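Local atomic coordinates of RNA 2'-o-ribose methyltransferase (Thermus thermophilus, PDB entry 1IPA), a protein that probably transfers a methyl group to the ribose 2'-oxygen of RNA, as a knotted methyltransferase of the TrmH (SpoU) family. Residues I118-G123 / S177-W182; T194-A199 / A224-A229; I212-E217 / A251-E256; G128-V133 / G149-Y154; R27-E32 / V165-R170. All coordinates share one frame; numbering follows the deposited sequence.

Interaction 1 (I118-G123 / S177-W182); sequences ILVAVG and SEVLDW
This contact belongs to the alpha/beta methyltransferase domain, where strand 118-122 of the parallel sheet packs through Ile118 and Val120 against Val179 and Trp182 of a helix lying along one of its faces. The spacing supports plain layer packing: the nearest alpha carbons, those of Val120 and Val179, are 8.6 Å apart, and the residues meet there through their side chains. Val120 and Val179 reach for each other tip to tip, CG1 of Val120 lying 4.1 Å from CG1 of Val179. In both valines that branch is anti to the backbone N (chi1 -179° and 167°), which sends it straight into the gap between strand and helix. One turn along the helix, Trp182 puts the far corner of its six-membered ring, CH2, 4.0 Å from CD1 of Ile118. The methyl meets the indole at its edge, near the ring plane. Ile118 and Val120 point the same way because alternate residues of a strand share a face, and Val179 and Trp182 fall on one side of the helix. All four groups are apolar where they meet, and three of the four residues are buried. Leu146 on the adjoining strand touches both Ile118 and Trp182, while His186 meets the indole with its ring inclined. Trp225 of helix 223-228 packs beside the valine pair. On the reverse face, Leu119 packs against Val133 and Ala137 of helix 127-140, completing an alpha/beta/alpha sandwich.

Interaction 2 (T194-A199 / A224-A229); sequences TPHAEA and AWLEAA
The backbone of Thr194-Ala197 folds as a type I beta turn, and it faces the short helix that carries Leu226; the alpha carbons of Thr194 and Leu226 come within 8.5 Å. Between them a single leucine does the work on the helix side. Leu226 and Thr194 meet tip to tip, with CD2 of Leu226 modelled 3.2 Å from CG2 of Thr194. That is short for two methyl groups, so close packing is clear but the exact value is doubtful. CD1 of Leu226 touches CG2 of Thr194 too and also reaches His196: it lies near the plane of the imidazole, at the ring's edge, 3.8 Å from CE1 of His196. The helix sits in the beta-alpha-beta crossover from strand 210-214 to strand 231-233, and the turn follows strand 190-193, which runs between those two. Leu226 also touches Ala192 and Gln232, on the strands next to it. His196 CG stands between the backbone N and carbonyl carbon (chi1 51°), a crowded position that brings one ring face over CB of Thr194. An alanine in place of Leu226 would remove both methyl branches and would probably leave Thr194 CG2 without its mate and the imidazole freer to turn. His196 is exposed, whereas Thr194 is buried against the sheet, and Thr194 pairs through its backbone with Val233.

Interaction 3 (I212-E217 / A251-E256); sequences IAVGPE and ALLLYE
Ile212 and Val214, two residues apart on one face of strand 212-214, both press on Leu253 of helix 251-256, which runs antiparallel to the strand at 169° with the axes 10.0 Å apart. The tight part is around one methyl group. CD1 of Leu253 lies 3.4 Å from CG2 of Val214 and 3.9 Å from CG2 of Ile212, so it touches both beta-branched side chains, which it crosses obliquely. Leu253 reaches this place with CG anti to its carbonyl carbon (chi1 -56°), which carries the branch outward from the helix toward the strand. The packing is looser beside it. There Ile212, drawn out to full length, slides past Leu254, and its CD1 stays 4.0 Å from CD2 of that leucine. Leu254 also packs on Ala137 and Ala140 of helix 127-140 and on Leu117 and Leu119 of the next strand. The far side of the helix turns outward, with Tyr255 exposed and Leu252 partly so. Glu256, though buried, keeps its carboxylate away from this apolar seam, in a salt bridge with Arg259 and a hydrogen bond to Gln260. A helix laid along a central parallel strand in this way is the ordinary layer packing of an alpha/beta fold; here it belongs to the C-terminal part of the SPOUT-type domain, the region that in this superfamily ties the deep trefoil knot.

Interaction 4 (G128-V133 / G149-Y154); sequences GNLGAV and GGVDLY
Leu130 on helix 128-133 meets Val151 in the loop that follows strand 144-148, and its side chain can be traced outward atom by atom. CB leaves the helix toward the loop without touching it. CG is anti to the backbone N (chi1 170°), which carries the fork of the leucine over to the valine. There the chain divides: CD1 of Leu130 passes CG2 of Val151 at 4.1 Å, while CD2 of Leu130 presses on the same CG2 of Val151 at 3.3 Å, which is tight for two methyl groups. CD2 of Leu130 also skirts the loop backbone, 4.4 Å from N of Asp152. The two side chains cross at about a right angle, so Val151 offers one branch to the fork of the leucine. Its chi1 of 92° lies off a staggered value. Asp152 sends its carboxylate away from the helix. It closes an Asx turn in which OD1 of Asp152 accepts from N of Tyr154 at 3.1 Å, the donor approaching 43° out of the carboxylate plane. OD2 forms a salt bridge with Arg23, from a helix early in the chain. Beyond the pair, Leu124 packs on Leu130, and Ala173 of strand 171-174 on Val151. The contact with the helix is thus apolar and rests on one close methyl pair, which suggests that packing rather than directed bonds holds this side, while Asp152 makes the Asx turn and the salt bridge to Arg23.

Interaction 5 (R27-E32 / V165-R170); sequences RRFLIE and VVFSLR
Packing between two domains brings Phe29 and Ile31, on the outermost strand 28-32 of the N-terminal sheet, against Phe167 in the short 3-10 turn ahead of strand 171-174. The two segments lie 133 residues apart in the chain, and the backbones also keep their distance, with alpha carbons of Ile31 and Phe167 11.0 Å apart, so long side chains must bridge the gap. Phe29 and Phe167 slide past each other from opposite directions until CE1 of Phe29 lies 3.8 Å from CE2 of Phe167; the approach is oblique to both rings. From the same strand face, CD1 of Ile31 comes within 4.1 Å of CZ of Phe167. Phe167 CG is anti to its carbonyl carbon (chi1 -58°), which throws the ring out of the turn and across to the strand. CG2 of Val166 sits over the centre of the Phe167 ring, 4.1 Å above the plane. The turn itself is drawn in by Val165 O, which accepts from both N of Ser168 and N of Leu169. Ala40, Ile45 and Ile159 touch Phe167 as well, and Phe29 meets Tyr154 ring to ring. A serine in place of Phe167 would probably open a gap between the domains and leave the ends of Phe29 and Ile31 without their partner. Since every touching atom here is carbon, the junction depends on shape and burial, and nothing in it dictates direction as a hydrogen bond would.

Interactions 1 and 3 are buried and share one sheet: their strands 117-122 and 210-214 are neighbours, joined by probable backbone hydrogen bonds such as Val120 N to Ile212 O, yet their helices cover opposite faces. Interaction 2 lies toward the edge of that sheet, only partly buried, with an exposed histidine; Trp225 from its helix packs on Val120 and Val179 of interaction 1. Interaction 4, partly buried near the chain's centre, touches interaction 1 through Leu119 and Val133. Of the five, interaction 5, also buried, is the one whose segments come from both domains; it meets interaction 4 at Tyr154 and Phe29. Interaction 3 is wholly aliphatic, interaction 1 mixes a valine pair with an indole edge, and two phenylalanines lead interaction 5.

Interaction 1 (I118-G123 / S177-W182)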
# COMPACT_ATOMS: atom_id res chain seq x y z
N ILE A 118 -10.23 -10.00 -4.83
CA ILE A 118 -9.12 -9.32 -5.46
C ILE A 118 -9.43 -7.92 -5.98
O ILE A 118 -10.45 -7.70 -6.63
CB ILE A 118 -8.58 -10.19 -6.63
CG1 ILE A 118 -7.93 -11.45 -6.07
CG2 ILE A 118 -7.59 -9.40 -7.47
CD1 ILE A 118 -7.76 -12.56 -7.08
N LEU A 119 -8.54 -6.98 -5.68
CA LEU A 119 -8.72 -5.62 -6.15
C LEU A 119 -7.72 -5.34 -7.26
O LEU A 119 -6.53 -5.52 -7.08
CB LEU A 119 -8.48 -4.61 -5.01
CG LEU A 119 -8.48 -3.14 -5.43
CD1 LEU A 119 -9.85 -2.79 -5.97
CD2 LEU A 119 -8.14 -2.25 -4.24
N VAL A 120 -8.22 -4.92 -8.42
CA VAL A 120 -7.34 -4.60 -9.53
C VAL A 120 -7.34 -3.08 -9.68
O VAL A 120 -8.37 -2.49 -10.01
CB VAL A 120 -7.82 -5.26 -10.84
CG1 VAL A 120 -6.86 -4.92 -11.98
CG2 VAL A 120 -7.90 -6.77 -10.67
N ALA A 121 -6.20 -2.46 -9.43
CA ALA A 121 -6.10 -1.01 -9.56
C ALA A 121 -5.40 -0.66 -10.87
O ALA A 121 -4.30 -1.12 -11.15
CB ALA A 121 -5.33 -0.44 -8.37
N VAL A 122 -6.07 0.17 -11.67
CA VAL A 122 -5.56 0.58 -12.97
C VAL A 122 -5.21 2.07 -13.00
O VAL A 122 -6.01 2.91 -12.55
CB VAL A 122 -6.61 0.31 -14.08
CG1 VAL A 122 -6.07 0.75 -15.43
CG2 VAL A 122 -6.99 -1.17 -14.09
N GLY A 123 -4.03 2.39 -13.53
CA GLY A 123 -3.61 3.78 -13.62
C GLY A 123 -3.21 4.38 -12.28
O GLY A 123 -3.22 5.60 -12.11
N SER A 177 -2.27 -5.74 -20.06
CA SER A 177 -2.46 -6.95 -20.87
C SER A 177 -2.11 -8.19 -20.06
O SER A 177 -2.82 -9.19 -20.11
CB SER A 177 -1.57 -6.92 -22.12
OG SER A 177 -1.62 -5.66 -22.77
N GLU A 178 -1.00 -8.11 -19.33
CA GLU A 178 -0.55 -9.23 -18.50
C GLU A 178 -1.54 -9.57 -17.40
O GLU A 178 -1.80 -10.75 -17.13
CB GLU A 178 0.81 -8.90 -17.87
CG GLU A 178 1.99 -8.94 -18.82
CD GLU A 178 3.25 -8.37 -18.21
OE1 GLU A 178 3.32 -7.13 -18.03
OE2 GLU A 178 4.17 -9.15 -17.89
N VAL A 179 -2.08 -8.54 -16.76
CA VAL A 179 -3.05 -8.75 -15.69
C VAL A 179 -4.35 -9.29 -16.26
O VAL A 179 -4.97 -10.18 -15.67
CB VAL A 179 -3.31 -7.43 -14.92
CG1 VAL A 179 -4.54 -7.55 -14.04
CG2 VAL A 179 -2.09 -7.09 -14.07
N LEU A 180 -4.77 -8.76 -17.40
CA LEU A 180 -6.00 -9.22 -18.04
C LEU A 180 -5.89 -10.68 -18.48
O LEU A 180 -6.81 -11.47 -18.30
CB LEU A 180 -6.34 -8.31 -19.23
CG LEU A 180 -6.99 -7.00 -18.77
CD1 LEU A 180 -7.08 -5.99 -19.91
CD2 LEU A 180 -8.37 -7.32 -18.23
N ASP A 181 -4.73 -11.06 -19.03
CA ASP A 181 -4.53 -12.44 -19.45
C ASP A 181 -4.52 -13.32 -18.21
O ASP A 181 -4.96 -14.47 -18.25
CB ASP A 181 -3.20 -12.59 -20.19
CG ASP A 181 -3.14 -11.79 -21.47
OD1 ASP A 181 -2.09 -11.81 -22.13
OD2 ASP A 181 -4.15 -11.13 -21.83
N TRP A 182 -4.03 -12.78 -17.11
CA TRP A 182 -3.98 -13.53 -15.86
C TRP A 182 -5.40 -13.85 -15.37
O TRP A 182 -5.70 -14.99 -15.00
CB TRP A 182 -3.23 -12.73 -14.79
CG TRP A 182 -3.05 -13.49 -13.51
CD1 TRP A 182 -2.10 -14.43 -13.24
CD2 TRP A 182 -3.87 -13.40 -12.34
NE1 TRP A 182 -2.28 -14.94 -11.98
CE2 TRP A 182 -3.36 -14.32 -11.40
CE3 TRP A 182 -4.98 -12.62 -11.99
CZ2 TRP A 182 -3.93 -14.50 -10.14
CZ3 TRP A 182 -5.55 -12.80 -10.73
CH2 TRP A 182 -5.02 -13.73 -9.82

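Interaction 2 (T194-A199 / A224-A229)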
# COMPACT_ATOMS: atom_id res chain seq x y z
N THR A 194 -17.27 1.82 -13.50
CA THR A 194 -17.33 2.92 -14.46
C THR A 194 -18.49 3.83 -14.09
O THR A 194 -19.54 3.37 -13.63
CB THR A 194 -17.56 2.43 -15.91
OG1 THR A 194 -18.66 1.51 -15.94
CG2 THR A 194 -16.33 1.74 -16.43
N PRO A 195 -18.33 5.15 -14.30
CA PRO A 195 -19.41 6.09 -13.98
C PRO A 195 -20.60 5.98 -14.93
O PRO A 195 -21.70 6.41 -14.61
CB PRO A 195 -18.71 7.44 -14.06
CG PRO A 195 -17.69 7.21 -15.14
CD PRO A 195 -17.13 5.87 -14.75
N HIS A 196 -20.40 5.38 -16.10
CA HIS A 196 -21.51 5.25 -17.04
C HIS A 196 -22.21 3.90 -17.07
O HIS A 196 -23.00 3.63 -17.96
CB HIS A 196 -21.08 5.67 -18.45
CG HIS A 196 -19.84 4.99 -18.94
ND1 HIS A 196 -19.81 3.66 -19.30
CD2 HIS A 196 -18.60 5.48 -19.17
CE1 HIS A 196 -18.60 3.36 -19.73
NE2 HIS A 196 -17.85 4.44 -19.66
N ALA A 197 -21.92 3.06 -16.08
CA ALA A 197 -22.57 1.75 -16.00
C ALA A 197 -23.98 1.99 -15.49
O ALA A 197 -24.23 2.89 -14.70
CB ALA A 197 -21.82 0.83 -15.04
N GLU A 198 -24.91 1.15 -15.94
CA GLU A 198 -26.30 1.28 -15.54
C GLU A 198 -26.56 0.67 -14.17
O GLU A 198 -27.33 1.20 -13.37
CB GLU A 198 -27.20 0.59 -16.56
CG GLU A 198 -28.65 0.96 -16.43
CD GLU A 198 -29.53 0.15 -17.35
OE1 GLU A 198 -29.04 -0.26 -18.43
OE2 GLU A 198 -30.72 -0.07 -16.99
N ALA A 199 -25.91 -0.46 -13.90
CA ALA A 199 -26.08 -1.14 -12.62
C ALA A 199 -25.27 -0.48 -11.51
O ALA A 199 -24.13 -0.08 -11.70
CB ALA A 199 -25.69 -2.61 -12.76
N ALA A 224 -10.75 -2.04 -23.07
CA ALA A 224 -10.19 -3.36 -22.82
C ALA A 224 -10.75 -3.97 -21.54
O ALA A 224 -11.13 -5.14 -21.52
CB ALA A 224 -8.68 -3.27 -22.73
N TRP A 225 -10.80 -3.18 -20.47
CA TRP A 225 -11.32 -3.66 -19.19
C TRP A 225 -12.82 -3.86 -19.18
O TRP A 225 -13.32 -4.78 -18.55
CB TRP A 225 -10.93 -2.71 -18.05
CG TRP A 225 -9.46 -2.70 -17.79
CD1 TRP A 225 -8.54 -1.86 -18.33
CD2 TRP A 225 -8.74 -3.65 -17.00
NE1 TRP A 225 -7.28 -2.23 -17.93
CE2 TRP A 225 -7.37 -3.33 -17.11
CE3 TRP A 225 -9.11 -4.75 -16.20
CZ2 TRP A 225 -6.37 -4.06 -16.47
CZ3 TRP A 225 -8.12 -5.48 -15.56
CH2 TRP A 225 -6.76 -5.13 -15.70
N LEU A 226 -13.54 -3.00 -19.89
CA LEU A 226 -15.00 -3.09 -19.95
C LEU A 226 -15.51 -4.27 -20.77
O LEU A 226 -16.56 -4.83 -20.47
CB LEU A 226 -15.58 -1.78 -20.47
CG LEU A 226 -15.23 -0.57 -19.60
CD1 LEU A 226 -16.00 0.65 -20.05
CD2 LEU A 226 -15.55 -0.89 -18.15
N GLU A 227 -14.77 -4.64 -21.80
CA GLU A 227 -15.16 -5.76 -22.65
C GLU A 227 -14.82 -7.08 -21.96
O GLU A 227 -15.46 -8.10 -22.21
CB GLU A 227 -14.44 -5.66 -24.00
CG GLU A 227 -14.78 -4.39 -24.76
CD GLU A 227 -13.98 -4.23 -26.05
OE1 GLU A 227 -12.73 -4.13 -25.98
OE2 GLU A 227 -14.61 -4.19 -27.13
N ALA A 228 -13.81 -7.05 -21.09
CA ALA A 228 -13.40 -8.26 -20.39
C ALA A 228 -14.22 -8.57 -19.14
O ALA A 228 -14.23 -9.70 -18.66
CB ALA A 228 -11.93 -8.17 -20.02
N ALA A 229 -14.93 -7.57 -18.62
CA ALA A 229 -15.72 -7.76 -17.41
C ALA A 229 -17.02 -8.53 -17.60
O ALA A 229 -17.68 -8.39 -18.62
CB ALA A 229 -16.03 -6.40 -16.78

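Interaction 3 (I212-E217 / A251-E256)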
# COMPACT_ATOMS: atom_id res chain seq x y z
N ILE A 212 -12.20 -7.10 -8.77
CA ILE A 212 -12.84 -5.81 -8.99
C ILE A 212 -11.83 -4.77 -9.45
O ILE A 212 -10.87 -4.47 -8.74
CB ILE A 212 -13.51 -5.30 -7.71
CG1 ILE A 212 -14.44 -6.37 -7.15
CG2 ILE A 212 -14.26 -4.00 -8.01
CD1 ILE A 212 -15.08 -6.01 -5.82
N ALA A 213 -12.06 -4.23 -10.64
CA ALA A 213 -11.17 -3.23 -11.20
C ALA A 213 -11.66 -1.81 -10.99
O ALA A 213 -12.86 -1.55 -11.01
CB ALA A 213 -10.98 -3.50 -12.68
N VAL A 214 -10.72 -0.90 -10.78
CA VAL A 214 -11.02 0.52 -10.60
C VAL A 214 -9.93 1.30 -11.35
O VAL A 214 -8.76 0.92 -11.32
CB VAL A 214 -11.02 0.92 -9.12
CG1 VAL A 214 -11.23 2.41 -8.99
CG2 VAL A 214 -12.12 0.19 -8.38
N GLY A 215 -10.32 2.36 -12.04
CA GLY A 215 -9.34 3.14 -12.79
C GLY A 215 -8.94 4.38 -12.03
O GLY A 215 -9.28 4.51 -10.85
N PRO A 216 -8.23 5.32 -12.67
CA PRO A 216 -7.80 6.56 -12.01
C PRO A 216 -9.06 7.32 -11.62
O PRO A 216 -10.11 7.09 -12.21
CB PRO A 216 -7.01 7.29 -13.09
CG PRO A 216 -6.51 6.16 -13.98
CD PRO A 216 -7.73 5.28 -14.06
N GLU A 217 -8.97 8.23 -10.65
CA GLU A 217 -10.15 8.97 -10.23
C GLU A 217 -10.59 10.01 -11.26
O GLU A 217 -11.77 10.34 -11.35
CB GLU A 217 -9.92 9.65 -8.88
CG GLU A 217 -8.97 10.81 -8.90
CD GLU A 217 -8.81 11.44 -7.53
OE1 GLU A 217 -8.24 10.80 -6.64
OE2 GLU A 217 -9.28 12.59 -7.35
N ALA A 251 -12.56 0.97 -1.01
CA ALA A 251 -13.15 0.56 0.26
C ALA A 251 -14.63 0.24 0.07
O ALA A 251 -15.12 -0.79 0.55
CB ALA A 251 -12.99 1.65 1.29
N LEU A 252 -15.33 1.13 -0.63
CA LEU A 252 -16.75 0.94 -0.88
C LEU A 252 -17.04 -0.40 -1.55
O LEU A 252 -17.81 -1.20 -1.03
CB LEU A 252 -17.28 2.09 -1.76
CG LEU A 252 -17.30 3.45 -1.06
CD1 LEU A 252 -17.63 4.56 -2.05
CD2 LEU A 252 -18.34 3.41 0.06
N LEU A 253 -16.41 -0.64 -2.69
CA LEU A 253 -16.60 -1.88 -3.43
C LEU A 253 -16.20 -3.10 -2.61
O LEU A 253 -16.92 -4.09 -2.58
CB LEU A 253 -15.77 -1.84 -4.71
CG LEU A 253 -16.08 -0.64 -5.62
CD1 LEU A 253 -14.92 -0.40 -6.55
CD2 LEU A 253 -17.37 -0.89 -6.38
N LEU A 254 -15.06 -3.03 -1.94
CA LEU A 254 -14.58 -4.16 -1.15
C LEU A 254 -15.41 -4.43 0.11
O LEU A 254 -15.59 -5.59 0.49
CB LEU A 254 -13.10 -3.96 -0.81
CG LEU A 254 -12.21 -3.87 -2.07
CD1 LEU A 254 -10.75 -3.75 -1.67
CD2 LEU A 254 -12.42 -5.10 -2.94
N TYR A 255 -15.92 -3.37 0.75
CA TYR A 255 -16.75 -3.58 1.93
C TYR A 255 -18.11 -4.14 1.55
O TYR A 255 -18.72 -4.85 2.33
CB TYR A 255 -16.92 -2.29 2.74
CG TYR A 255 -15.89 -2.18 3.83
CD1 TYR A 255 -14.61 -1.70 3.56
CD2 TYR A 255 -16.16 -2.65 5.12
CE1 TYR A 255 -13.62 -1.69 4.54
CE2 TYR A 255 -15.18 -2.64 6.10
CZ TYR A 255 -13.92 -2.16 5.81
OH TYR A 255 -12.94 -2.16 6.77
N GLU A 256 -18.57 -3.83 0.35
CA GLU A 256 -19.85 -4.35 -0.14
C GLU A 256 -19.67 -5.84 -0.42
O GLU A 256 -20.62 -6.62 -0.32
CB GLU A 256 -20.28 -3.63 -1.42
CG GLU A 256 -21.37 -4.38 -2.23
CD GLU A 256 -22.69 -4.58 -1.47
OE1 GLU A 256 -23.55 -5.34 -1.97
OE2 GLU A 256 -22.87 -3.99 -0.38

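Interaction 4 (G128-V133 / G149-Y154)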
# COMPACT_ATOMS: atom_id res chain seq x y z
N GLY A 128 1.45 7.65 -2.67
CA GLY A 128 0.54 8.00 -1.59
C GLY A 128 -0.79 7.30 -1.82
O GLY A 128 -1.34 6.69 -0.91
N ASN A 129 -1.29 7.39 -3.06
CA ASN A 129 -2.55 6.75 -3.43
C ASN A 129 -2.44 5.24 -3.31
O ASN A 129 -3.36 4.59 -2.82
CB ASN A 129 -2.93 7.10 -4.88
CG ASN A 129 -3.44 8.52 -5.02
OD1 ASN A 129 -3.81 8.96 -6.11
ND2 ASN A 129 -3.47 9.25 -3.91
N LEU A 130 -1.31 4.70 -3.76
CA LEU A 130 -1.08 3.27 -3.69
C LEU A 130 -1.21 2.79 -2.25
O LEU A 130 -1.87 1.78 -1.97
CB LEU A 130 0.32 2.91 -4.22
CG LEU A 130 0.72 1.46 -3.96
CD1 LEU A 130 -0.26 0.52 -4.67
CD2 LEU A 130 2.16 1.23 -4.42
N GLY A 131 -0.58 3.51 -1.34
CA GLY A 131 -0.63 3.16 0.07
C GLY A 131 -2.03 3.23 0.65
O GLY A 131 -2.45 2.32 1.37
N ALA A 132 -2.76 4.30 0.34
CA ALA A 132 -4.12 4.45 0.86
C ALA A 132 -4.99 3.30 0.35
O ALA A 132 -5.79 2.74 1.10
CB ALA A 132 -4.72 5.82 0.43
N VAL A 133 -4.83 2.95 -0.92
CA VAL A 133 -5.59 1.85 -1.53
C VAL A 133 -5.31 0.52 -0.85
O VAL A 133 -6.22 -0.26 -0.61
CB VAL A 133 -5.28 1.71 -3.03
CG1 VAL A 133 -5.95 0.45 -3.59
CG2 VAL A 133 -5.76 2.94 -3.78
N GLY A 149 0.42 -1.46 -13.56
CA GLY A 149 1.26 -0.30 -13.83
C GLY A 149 2.38 0.08 -12.87
O GLY A 149 2.40 1.21 -12.36
N GLY A 150 3.31 -0.83 -12.61
CA GLY A 150 4.41 -0.50 -11.73
C GLY A 150 4.08 -0.21 -10.27
O GLY A 150 3.10 0.48 -9.96
N VAL A 151 4.93 -0.71 -9.38
CA VAL A 151 4.74 -0.53 -7.95
C VAL A 151 6.10 -0.41 -7.23
O VAL A 151 7.11 -0.94 -7.70
CB VAL A 151 3.96 -1.75 -7.39
CG1 VAL A 151 4.93 -2.82 -6.92
CG2 VAL A 151 3.02 -1.32 -6.30
N ASP A 152 6.13 0.31 -6.11
CA ASP A 152 7.35 0.46 -5.31
C ASP A 152 6.93 0.18 -3.88
O ASP A 152 6.42 1.05 -3.19
CB ASP A 152 7.92 1.88 -5.39
CG ASP A 152 9.19 2.05 -4.56
OD1 ASP A 152 9.59 1.09 -3.87
OD2 ASP A 152 9.79 3.15 -4.58
N LEU A 153 7.15 -1.05 -3.43
CA LEU A 153 6.75 -1.47 -2.10
C LEU A 153 7.57 -0.92 -0.93
O LEU A 153 7.18 -1.09 0.22
CB LEU A 153 6.75 -3.00 -2.04
CG LEU A 153 5.97 -3.70 -3.16
CD1 LEU A 153 6.15 -5.21 -3.06
CD2 LEU A 153 4.50 -3.32 -3.09
N TYR A 154 8.68 -0.25 -1.19
CA TYR A 154 9.49 0.24 -0.09
C TYR A 154 9.59 1.75 0.05
O TYR A 154 10.33 2.25 0.90
CB TYR A 154 10.88 -0.40 -0.15
CG TYR A 154 10.82 -1.91 -0.12
CD1 TYR A 154 10.84 -2.66 -1.31
CD2 TYR A 154 10.62 -2.60 1.08
CE1 TYR A 154 10.66 -4.07 -1.29
CE2 TYR A 154 10.43 -3.98 1.11
CZ TYR A 154 10.44 -4.71 -0.07
OH TYR A 154 10.22 -6.06 -0.02

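Interaction 5 (R27-E32 / V165-R170)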
# COMPACT_ATOMS: atom_id res chain seq x y z
N ARG A 27 19.68 -1.97 -1.18
CA ARG A 27 18.77 -2.91 -0.55
C ARG A 27 18.41 -2.52 0.88
O ARG A 27 18.36 -3.36 1.77
CB ARG A 27 19.35 -4.32 -0.57
CG ARG A 27 19.41 -4.89 -1.97
CD ARG A 27 20.05 -6.25 -1.98
NE ARG A 27 20.29 -6.70 -3.35
CZ ARG A 27 20.86 -7.85 -3.68
NH1 ARG A 27 21.27 -8.70 -2.74
NH2 ARG A 27 21.03 -8.16 -4.96
N ARG A 28 18.16 -1.23 1.09
CA ARG A 28 17.78 -0.74 2.40
C ARG A 28 16.73 0.36 2.29
O ARG A 28 16.62 1.02 1.25
CB ARG A 28 19.03 -0.24 3.14
CG ARG A 28 19.86 -1.40 3.66
CD ARG A 28 21.19 -0.96 4.21
NE ARG A 28 21.87 -2.07 4.86
CZ ARG A 28 22.30 -3.16 4.24
NH1 ARG A 28 22.12 -3.31 2.94
NH2 ARG A 28 22.90 -4.12 4.94
N PHE A 29 15.95 0.54 3.35
CA PHE A 29 14.91 1.55 3.36
C PHE A 29 14.56 1.95 4.78
O PHE A 29 14.81 1.20 5.73
CB PHE A 29 13.65 1.07 2.60
CG PHE A 29 12.97 -0.13 3.23
CD1 PHE A 29 11.77 0.02 3.91
CD2 PHE A 29 13.53 -1.41 3.12
CE1 PHE A 29 11.12 -1.07 4.47
CE2 PHE A 29 12.88 -2.51 3.68
CZ PHE A 29 11.67 -2.34 4.36
N LEU A 30 13.99 3.14 4.92
CA LEU A 30 13.63 3.68 6.21
C LEU A 30 12.19 3.37 6.55
O LEU A 30 11.32 3.30 5.68
CB LEU A 30 13.83 5.20 6.21
CG LEU A 30 15.23 5.69 5.84
CD1 LEU A 30 15.18 7.16 5.47
CD2 LEU A 30 16.18 5.44 7.00
N ILE A 31 11.94 3.16 7.84
CA ILE A 31 10.61 2.87 8.30
C ILE A 31 10.27 3.82 9.45
O ILE A 31 10.71 3.63 10.58
CB ILE A 31 10.49 1.42 8.78
CG1 ILE A 31 10.93 0.47 7.65
CG2 ILE A 31 9.06 1.14 9.22
CD1 ILE A 31 10.88 -1.03 8.02
N GLU A 32 9.49 4.85 9.13
CA GLU A 32 9.06 5.86 10.11
C GLU A 32 7.76 5.48 10.83
O GLU A 32 6.76 5.15 10.19
CB GLU A 32 8.89 7.21 9.40
CG GLU A 32 8.19 8.30 10.19
CD GLU A 32 8.37 9.70 9.57
OE1 GLU A 32 8.32 9.84 8.33
OE2 GLU A 32 8.55 10.67 10.34
N VAL A 165 0.78 -1.71 6.12
CA VAL A 165 0.09 -2.86 5.55
C VAL A 165 0.80 -3.44 4.33
O VAL A 165 0.60 -4.61 4.00
CB VAL A 165 -1.38 -2.48 5.20
CG1 VAL A 165 -1.94 -3.36 4.12
CG2 VAL A 165 -2.24 -2.59 6.46
N VAL A 166 1.64 -2.64 3.66
CA VAL A 166 2.38 -3.10 2.48
C VAL A 166 3.31 -4.27 2.77
O VAL A 166 3.66 -5.02 1.86
CB VAL A 166 3.25 -1.99 1.85
CG1 VAL A 166 2.39 -1.05 1.09
CG2 VAL A 166 4.03 -1.25 2.93
N PHE A 167 3.73 -4.40 4.02
CA PHE A 167 4.64 -5.47 4.42
C PHE A 167 3.97 -6.84 4.49
O PHE A 167 4.64 -7.85 4.62
CB PHE A 167 5.25 -5.15 5.80
CG PHE A 167 5.99 -3.85 5.86
CD1 PHE A 167 5.74 -2.94 6.88
CD2 PHE A 167 6.92 -3.51 4.88
CE1 PHE A 167 6.40 -1.73 6.93
CE2 PHE A 167 7.59 -2.29 4.92
CZ PHE A 167 7.32 -1.40 5.94
N SER A 168 2.64 -6.86 4.38
CA SER A 168 1.90 -8.12 4.48
C SER A 168 0.83 -8.40 3.42
O SER A 168 0.52 -9.56 3.15
CB SER A 168 1.28 -8.21 5.88
OG SER A 168 0.52 -7.05 6.18
N LEU A 169 0.25 -7.36 2.82
CA LEU A 169 -0.78 -7.56 1.80
C LEU A 169 -0.20 -7.90 0.43
O LEU A 169 0.54 -7.11 -0.14
CB LEU A 169 -1.64 -6.31 1.66
CG LEU A 169 -2.82 -6.46 0.69
CD1 LEU A 169 -3.70 -7.61 1.15
CD2 LEU A 169 -3.62 -5.17 0.62
N ARG A 170 -0.55 -9.08 -0.09
CA ARG A 170 -0.05 -9.49 -1.40
C ARG A 170 -0.38 -8.43 -2.45
O ARG A 170 -1.53 -8.27 -2.85
CB ARG A 170 -0.66 -10.84 -1.81
CG ARG A 170 -0.13 -11.31 -3.15
CD ARG A 170 -0.88 -12.52 -3.70
NE ARG A 170 -0.54 -13.77 -3.02
CZ ARG A 170 -1.14 -14.21 -1.92
NH1 ARG A 170 -2.12 -13.51 -1.36
NH2 ARG A 170 -0.78 -15.37 -1.38